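Local coordinates for protein probable intron-encoded endonuclease 1 (Wickerhamomyces canadensis, PDB 6X1J) that cuts a specific DNA target as a LAGLIDADG homing endonuclease, serving the homing of its intron in the mitochondrial 21S rRNA gene, at residues Ala142-Tyr154 / Lys159-Lys171. Sequence-based numbering, arbitrary orientation.
With K (potassium ion), chain D; K (potassium ion), chain E; nucleotides of chain C.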
loop_
_atom_site.group_PDB
_atom_site.type_symbol
_atom_site.label_atom_id
_atom_site.label_comp_id
_atom_site.label_asym_id
_atom_site.label_seq_id
_atom_site.Cartn_x
_atom_site.Cartn_y
_atom_site.Cartn_z
ATOM N N ALA A 142 8.309 -2.609 2.665
ATOM C CA ALA A 142 8.071 -1.735 3.847
ATOM C C ALA A 142 6.655 -1.190 3.796
ATOM O O ALA A 142 5.972 -1.173 4.833
ATOM C CB ALA A 142 9.066 -0.598 3.916
ATOM N N TYR A 143 6.242 -0.720 2.635
ATOM C CA TYR A 143 4.884 -0.151 2.444
ATOM C C TYR A 143 3.841 -1.259 2.611
ATOM O O TYR A 143 2.829 -1.023 3.265
ATOM C CB TYR A 143 4.854 0.702 1.161
ATOM C CG TYR A 143 5.535 2.037 1.355
ATOM C CD1 TYR A 143 4.878 3.109 1.960
ATOM C CD2 TYR A 143 6.879 2.211 1.051
ATOM C CE1 TYR A 143 5.519 4.331 2.208
ATOM C CE2 TYR A 143 7.537 3.419 1.300
ATOM C CZ TYR A 143 6.861 4.476 1.886
ATOM O OH TYR A 143 7.527 5.654 2.100
ATOM N N TRP A 144 4.063 -2.435 2.022
ATOM C CA TRP A 144 3.165 -3.600 2.180
ATOM C C TRP A 144 3.030 -3.877 3.672
ATOM O O TRP A 144 1.920 -4.046 4.161
ATOM C CB TRP A 144 3.776 -4.786 1.485
ATOM C CG TRP A 144 2.922 -5.999 1.432
ATOM C CD1 TRP A 144 1.585 -6.115 1.677
ATOM C CD2 TRP A 144 3.363 -7.257 0.918
ATOM N NE1 TRP A 144 1.180 -7.392 1.400
ATOM C CE2 TRP A 144 2.254 -8.113 0.941
ATOM C CE3 TRP A 144 4.604 -7.738 0.474
ATOM C CZ2 TRP A 144 2.345 -9.441 0.509
ATOM C CZ3 TRP A 144 4.709 -9.053 0.088
ATOM C CH2 TRP A 144 3.586 -9.883 0.094
ATOM N N PHE A 145 4.143 -3.861 4.373
ATOM C CA PHE A 145 4.155 -4.155 5.829
ATOM C C PHE A 145 3.447 -3.043 6.636
ATOM O O PHE A 145 2.653 -3.350 7.548
ATOM C CB PHE A 145 5.587 -4.449 6.307
ATOM C CG PHE A 145 5.599 -4.924 7.746
ATOM C CD1 PHE A 145 5.246 -6.224 8.065
ATOM C CD2 PHE A 145 5.839 -4.036 8.781
ATOM C CE1 PHE A 145 5.132 -6.629 9.386
ATOM C CE2 PHE A 145 5.744 -4.451 10.103
ATOM C CZ PHE A 145 5.390 -5.741 10.402
ATOM N N MET A 146 3.649 -1.753 6.345
ATOM C CA MET A 146 2.968 -0.687 7.139
ATOM C C MET A 146 1.462 -0.804 6.896
ATOM O O MET A 146 0.664 -0.637 7.832
ATOM C CB MET A 146 3.496 0.708 6.781
ATOM C CG MET A 146 4.979 0.875 7.129
ATOM S SD MET A 146 5.670 2.561 6.960
ATOM C CE MET A 146 6.203 2.600 5.249
ATOM N N ASP A 147 1.076 -1.202 5.698
ATOM C CA ASP A 147 -0.350 -1.354 5.316
ATOM C C ASP A 147 -0.921 -2.587 6.021
ATOM O O ASP A 147 -1.783 -2.411 6.939
ATOM C CB ASP A 147 -0.478 -1.393 3.801
ATOM C CG ASP A 147 -0.306 -0.043 3.119
ATOM O OD1 ASP A 147 -0.010 0.950 3.831
ATOM O OD2 ASP A 147 -0.506 0.020 1.883
ATOM N N ASP A 148 -0.405 -3.773 5.682
ATOM C CA ASP A 148 -1.064 -5.086 5.953
ATOM C C ASP A 148 -0.264 -5.934 6.952
ATOM O O ASP A 148 -0.630 -7.105 7.190
ATOM C CB ASP A 148 -1.300 -5.777 4.605
ATOM C CG ASP A 148 -2.650 -5.395 4.037
ATOM O OD1 ASP A 148 -3.120 -4.300 4.364
ATOM O OD2 ASP A 148 -3.238 -6.197 3.293
ATOM N N GLY A 149 0.785 -5.358 7.516
ATOM C CA GLY A 149 1.740 -6.036 8.393
ATOM C C GLY A 149 1.138 -6.200 9.781
ATOM O O GLY A 149 0.192 -5.494 10.094
ATOM N N GLY A 150 1.657 -7.148 10.545
ATOM C CA GLY A 150 1.136 -7.571 11.859
ATOM C C GLY A 150 2.161 -8.390 12.608
ATOM O O GLY A 150 3.094 -8.880 11.979
ATOM N N LYS A 151 1.994 -8.491 13.924
ATOM C CA LYS A 151 2.738 -9.421 14.807
ATOM C C LYS A 151 1.994 -10.762 14.860
ATOM O O LYS A 151 0.766 -10.788 14.702
ATOM C CB LYS A 151 2.882 -8.784 16.184
ATOM C CG LYS A 151 3.748 -7.529 16.206
ATOM C CD LYS A 151 3.925 -7.010 17.607
ATOM C CE LYS A 151 4.757 -5.752 17.755
ATOM N NZ LYS A 151 5.061 -5.519 19.183
ATOM N N TRP A 152 2.719 -11.857 15.057
ATOM C CA TRP A 152 2.120 -13.167 15.398
ATOM C C TRP A 152 1.663 -13.108 16.861
ATOM O O TRP A 152 0.534 -13.532 17.133
ATOM C CB TRP A 152 3.166 -14.241 15.156
ATOM C CG TRP A 152 2.699 -15.648 15.280
ATOM C CD1 TRP A 152 3.217 -16.571 16.134
ATOM C CD2 TRP A 152 1.724 -16.329 14.478
ATOM N NE1 TRP A 152 2.598 -17.778 15.943
ATOM C CE2 TRP A 152 1.694 -17.668 14.923
ATOM C CE3 TRP A 152 0.889 -15.962 13.420
ATOM C CZ2 TRP A 152 0.857 -18.631 14.366
ATOM C CZ3 TRP A 152 0.056 -16.914 12.862
ATOM C CH2 TRP A 152 0.049 -18.232 13.326
ATOM N N ASP A 153 2.471 -12.493 17.728
ATOM C CA ASP A 153 2.261 -12.473 19.204
ATOM C C ASP A 153 2.187 -11.027 19.702
ATOM O O ASP A 153 3.218 -10.295 19.640
ATOM C CB ASP A 153 3.371 -13.233 19.954
ATOM C CG ASP A 153 3.121 -13.439 21.449
ATOM O OD1 ASP A 153 2.066 -12.997 21.938
ATOM O OD2 ASP A 153 3.982 -14.043 22.110
ATOM N N TYR A 154 0.989 -10.598 20.111
ATOM C CA TYR A 154 0.758 -9.208 20.584
ATOM C C TYR A 154 1.080 -9.039 22.080
ATOM O O TYR A 154 1.032 -7.878 22.514
ATOM C CB TYR A 154 -0.660 -8.754 20.211
ATOM C CG TYR A 154 -0.797 -8.417 18.742
ATOM C CD1 TYR A 154 -1.137 -9.404 17.826
ATOM C CD2 TYR A 154 -0.541 -7.137 18.256
ATOM C CE1 TYR A 154 -1.243 -9.131 16.473
ATOM C CE2 TYR A 154 -0.635 -6.857 16.903
ATOM C CZ TYR A 154 -0.992 -7.856 16.016
ATOM O OH TYR A 154 -1.114 -7.631 14.681
ATOM N N LYS A 159 8.971 -12.849 23.538
ATOM C CA LYS A 159 10.308 -12.962 22.906
ATOM C C LYS A 159 10.102 -13.450 21.466
ATOM O O LYS A 159 11.094 -13.609 20.757
ATOM C CB LYS A 159 11.175 -13.854 23.800
ATOM C CG LYS A 159 11.387 -13.309 25.214
ATOM C CD LYS A 159 12.660 -12.487 25.362
ATOM C CE LYS A 159 12.707 -11.626 26.612
ATOM N NZ LYS A 159 14.080 -11.124 26.895
ATOM N N ASN A 160 8.872 -13.801 21.108
ATOM C CA ASN A 160 8.546 -14.341 19.762
ATOM C C ASN A 160 8.295 -13.156 18.829
ATOM O O ASN A 160 7.193 -12.587 18.911
ATOM C CB ASN A 160 7.300 -15.219 19.753
ATOM C CG ASN A 160 7.037 -15.916 18.432
ATOM O OD1 ASN A 160 7.820 -15.797 17.461
ATOM N ND2 ASN A 160 5.936 -16.670 18.414
ATOM N N LYS A 161 9.259 -12.858 17.959
ATOM C CA LYS A 161 9.211 -11.696 17.011
ATOM C C LYS A 161 8.775 -12.129 15.601
ATOM O O LYS A 161 9.105 -11.397 14.595
ATOM C CB LYS A 161 10.599 -11.062 16.946
ATOM C CG LYS A 161 11.115 -10.555 18.278
ATOM C CD LYS A 161 12.533 -10.022 18.214
ATOM C CE LYS A 161 13.028 -9.588 19.578
ATOM N NZ LYS A 161 13.939 -8.424 19.509
ATOM N N SER A 162 8.057 -13.257 15.495
ATOM C CA SER A 162 7.314 -13.653 14.278
ATOM C C SER A 162 6.382 -12.502 13.848
ATOM O O SER A 162 5.802 -11.799 14.703
ATOM C CB SER A 162 6.585 -14.949 14.500
ATOM O OG SER A 162 7.527 -16.007 14.678
ATOM N N LEU A 163 6.305 -12.272 12.540
ATOM C CA LEU A 163 5.468 -11.234 11.895
ATOM C C LEU A 163 4.537 -11.881 10.871
ATOM O O LEU A 163 4.718 -13.036 10.536
ATOM C CB LEU A 163 6.390 -10.225 11.220
ATOM C CG LEU A 163 7.349 -9.514 12.169
ATOM C CD1 LEU A 163 8.396 -8.733 11.377
ATOM C CD2 LEU A 163 6.569 -8.608 13.122
ATOM N N VAL A 164 3.545 -11.117 10.442
ATOM C CA VAL A 164 2.480 -11.554 9.514
ATOM C C VAL A 164 2.344 -10.482 8.425
ATOM O O VAL A 164 2.486 -9.266 8.745
ATOM C CB VAL A 164 1.188 -11.779 10.284
ATOM C CG1 VAL A 164 0.108 -12.288 9.391
ATOM C CG2 VAL A 164 1.386 -12.750 11.429
ATOM N N LEU A 165 2.105 -10.908 7.187
ATOM C CA LEU A 165 1.442 -10.068 6.165
ATOM C C LEU A 165 0.036 -10.621 5.968
ATOM O O LEU A 165 -0.117 -11.846 5.664
ATOM C CB LEU A 165 2.271 -10.077 4.881
ATOM C CG LEU A 165 3.629 -9.396 4.998
ATOM C CD1 LEU A 165 4.573 -9.831 3.896
ATOM C CD2 LEU A 165 3.466 -7.872 4.939
ATOM N N HIS A 166 -0.958 -9.758 6.133
ATOM C CA HIS A 166 -2.391 -10.140 6.055
ATOM C C HIS A 166 -2.851 -10.116 4.599
ATOM O O HIS A 166 -3.424 -9.096 4.148
ATOM C CB HIS A 166 -3.186 -9.291 7.044
ATOM C CG HIS A 166 -2.870 -9.644 8.464
ATOM N ND1 HIS A 166 -3.405 -10.758 9.067
ATOM C CD2 HIS A 166 -2.044 -9.087 9.372
ATOM C CE1 HIS A 166 -2.952 -10.862 10.302
ATOM N NE2 HIS A 166 -2.105 -9.846 10.512
ATOM N N THR A 167 -2.675 -11.256 3.916
ATOM C CA THR A 167 -2.985 -11.478 2.476
ATOM C C THR A 167 -4.347 -12.155 2.286
ATOM O O THR A 167 -4.549 -12.789 1.222
ATOM C CB THR A 167 -1.876 -12.311 1.834
ATOM O OG1 THR A 167 -1.648 -13.496 2.617
ATOM C CG2 THR A 167 -0.605 -11.509 1.688
ATOM N N GLN A 168 -5.271 -12.011 3.238
ATOM C CA GLN A 168 -6.548 -12.767 3.235
ATOM C C GLN A 168 -7.260 -12.600 1.891
ATOM O O GLN A 168 -7.842 -13.592 1.430
ATOM C CB GLN A 168 -7.470 -12.392 4.404
ATOM C CG GLN A 168 -7.034 -12.996 5.741
ATOM C CD GLN A 168 -6.022 -12.135 6.444
ATOM O OE1 GLN A 168 -5.261 -11.429 5.783
ATOM N NE2 GLN A 168 -6.065 -12.138 7.777
ATOM N N GLY A 169 -7.201 -11.413 1.296
ATOM C CA GLY A 169 -7.929 -11.065 0.059
ATOM C C GLY A 169 -7.380 -11.777 -1.181
ATOM O O GLY A 169 -8.013 -11.668 -2.222
ATOM N N PHE A 170 -6.225 -12.440 -1.127
ATOM C CA PHE A 170 -5.655 -13.123 -2.325
ATOM C C PHE A 170 -6.025 -14.621 -2.309
ATOM O O PHE A 170 -6.497 -15.159 -1.266
ATOM C CB PHE A 170 -4.137 -12.915 -2.410
ATOM C CG PHE A 170 -3.729 -11.483 -2.673
ATOM C CD1 PHE A 170 -3.926 -10.918 -3.916
ATOM C CD2 PHE A 170 -3.203 -10.692 -1.667
ATOM C CE1 PHE A 170 -3.597 -9.590 -4.147
ATOM C CE2 PHE A 170 -2.866 -9.369 -1.899
ATOM C CZ PHE A 170 -3.063 -8.815 -3.145
ATOM N N LYS A 171 -5.795 -15.306 -3.424
ATOM C CA LYS A 171 -6.026 -16.773 -3.533
ATOM C C LYS A 171 -4.885 -17.513 -2.827
ATOM O O LYS A 171 -3.733 -16.992 -2.779
ATOM C CB LYS A 171 -6.104 -17.215 -4.996
ATOM C CG LYS A 171 -7.044 -16.448 -5.922
ATOM C CD LYS A 171 -8.501 -16.694 -5.658
ATOM C CE LYS A 171 -9.095 -15.679 -4.702
ATOM N NZ LYS A 171 -10.448 -16.083 -4.251
HETATM K K K D . -4.060 -2.015 7.227
HETATM K K K E . -5.003 -5.639 1.205
ATOM P P DC C 17 -5.059 -5.244 6.833
ATOM O OP1 DC C 17 -5.536 -4.024 6.140
ATOM O OP2 DC C 17 -4.389 -6.299 6.018
ATOM O "O5'" DC C 17 -4.128 -4.761 8.038
ATOM C "C5'" DC C 17 -3.445 -5.613 9.006
ATOM C "C4'" DC C 17 -3.942 -5.298 10.402
ATOM O "O4'" DC C 17 -5.197 -5.981 10.686
ATOM C "C3'" DC C 17 -3.017 -5.582 11.587
ATOM O "O3'" DC C 17 -2.988 -4.389 12.411
ATOM C "C2'" DC C 17 -3.665 -6.789 12.241
ATOM C "C1'" DC C 17 -5.137 -6.615 11.954
ATOM N N1 DC C 17 -5.930 -7.874 11.884
ATOM C C2 DC C 17 -7.195 -7.953 12.497
ATOM O O2 DC C 17 -7.629 -6.974 13.128
ATOM N N3 DC C 17 -7.912 -9.096 12.389
ATOM C C4 DC C 17 -7.437 -10.115 11.672
ATOM N N4 DC C 17 -8.166 -11.231 11.610
ATOM C C5 DC C 17 -6.171 -10.051 11.021
ATOM C C6 DC C 17 -5.470 -8.914 11.133
ATOM P P DC C 18 -2.047 -4.209 13.695
ATOM O OP1 DC C 18 -1.782 -2.752 13.854
ATOM O OP2 DC C 18 -0.885 -5.134 13.667
ATOM O "O5'" DC C 18 -2.951 -4.735 14.899
ATOM C "C5'" DC C 18 -4.203 -4.151 15.139
ATOM C "C4'" DC C 18 -4.975 -4.999 16.114
ATOM O "O4'" DC C 18 -5.413 -6.228 15.495
ATOM C "C3'" DC C 18 -4.294 -5.395 17.426
ATOM O "O3'" DC C 18 -4.917 -4.730 18.518
ATOM C "C2'" DC C 18 -4.370 -6.923 17.436
ATOM C "C1'" DC C 18 -5.512 -7.221 16.488
ATOM N N1 DC C 18 -5.481 -8.529 15.814
ATOM C C2 DC C 18 -6.588 -9.376 15.903
ATOM O O2 DC C 18 -7.581 -9.012 16.554
ATOM N N3 DC C 18 -6.544 -10.581 15.301
ATOM C C4 DC C 18 -5.475 -10.930 14.582
ATOM N N4 DC C 18 -5.494 -12.121 13.968
ATOM C C5 DC C 18 -4.346 -10.074 14.451
ATOM C C6 DC C 18 -4.400 -8.885 15.060
HETATM O O HOH W 1 -0.966 -9.910 13.264
HETATM O O HOH W 2 5.096 -12.034 17.178
HETATM O O HOH W 3 4.450 -16.735 21.019
HETATM O O HOH W 4 -4.863 -8.818 1.248
HETATM O O HOH W 5 -4.622 -1.906 9.778
HETATM O O HOH W 6 -6.909 -3.177 8.440
HETATM O O HOH W 7 -6.833 -5.126 -0.949
HETATM O O HOH W 8 -6.089 -7.034 3.571
#
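With CG swung anti to the backbone N in both W144 (chi1 -174°) and F145 (chi1 -173°), the two rings reach the strand 163-165, where L165 meets both. CD1 of L165 sits over the six-membered ring of W144 in a CH-pi contact, 3.8 Å from its centroid, while CD2 meets the edge of F145 and also lies near the five-membered part of W144. Where the helix gives way to strand 149-151, D148 O receives H166 N (2.9 Å), and further along G150 O takes V164 N and S162 O takes W152 N in a nearly straight bond (176°). The H166 ring lies between V164 CG1 on one face and the base of DC17 of chain C on the other, CE1 standing 3.3 Å from C6 of DC17; Q168 NE2 donates to its ND1 (3.3 Å). Without the imidazole, as with an alanine here, the DC17 base would probably lose the ring that covers it, and the Q168 amide its acceptor at ND1. D148 binds one potassium ion through carboxylate OD2, the place of the conserved acid ending a LAGLIDADG helix; D147 binds the other through backbone O, sharing it with D47. The hairpin edges a four-stranded antiparallel sheet: 163-165 pairs onward with strand 198-203, and helix 172-186 packs against W144.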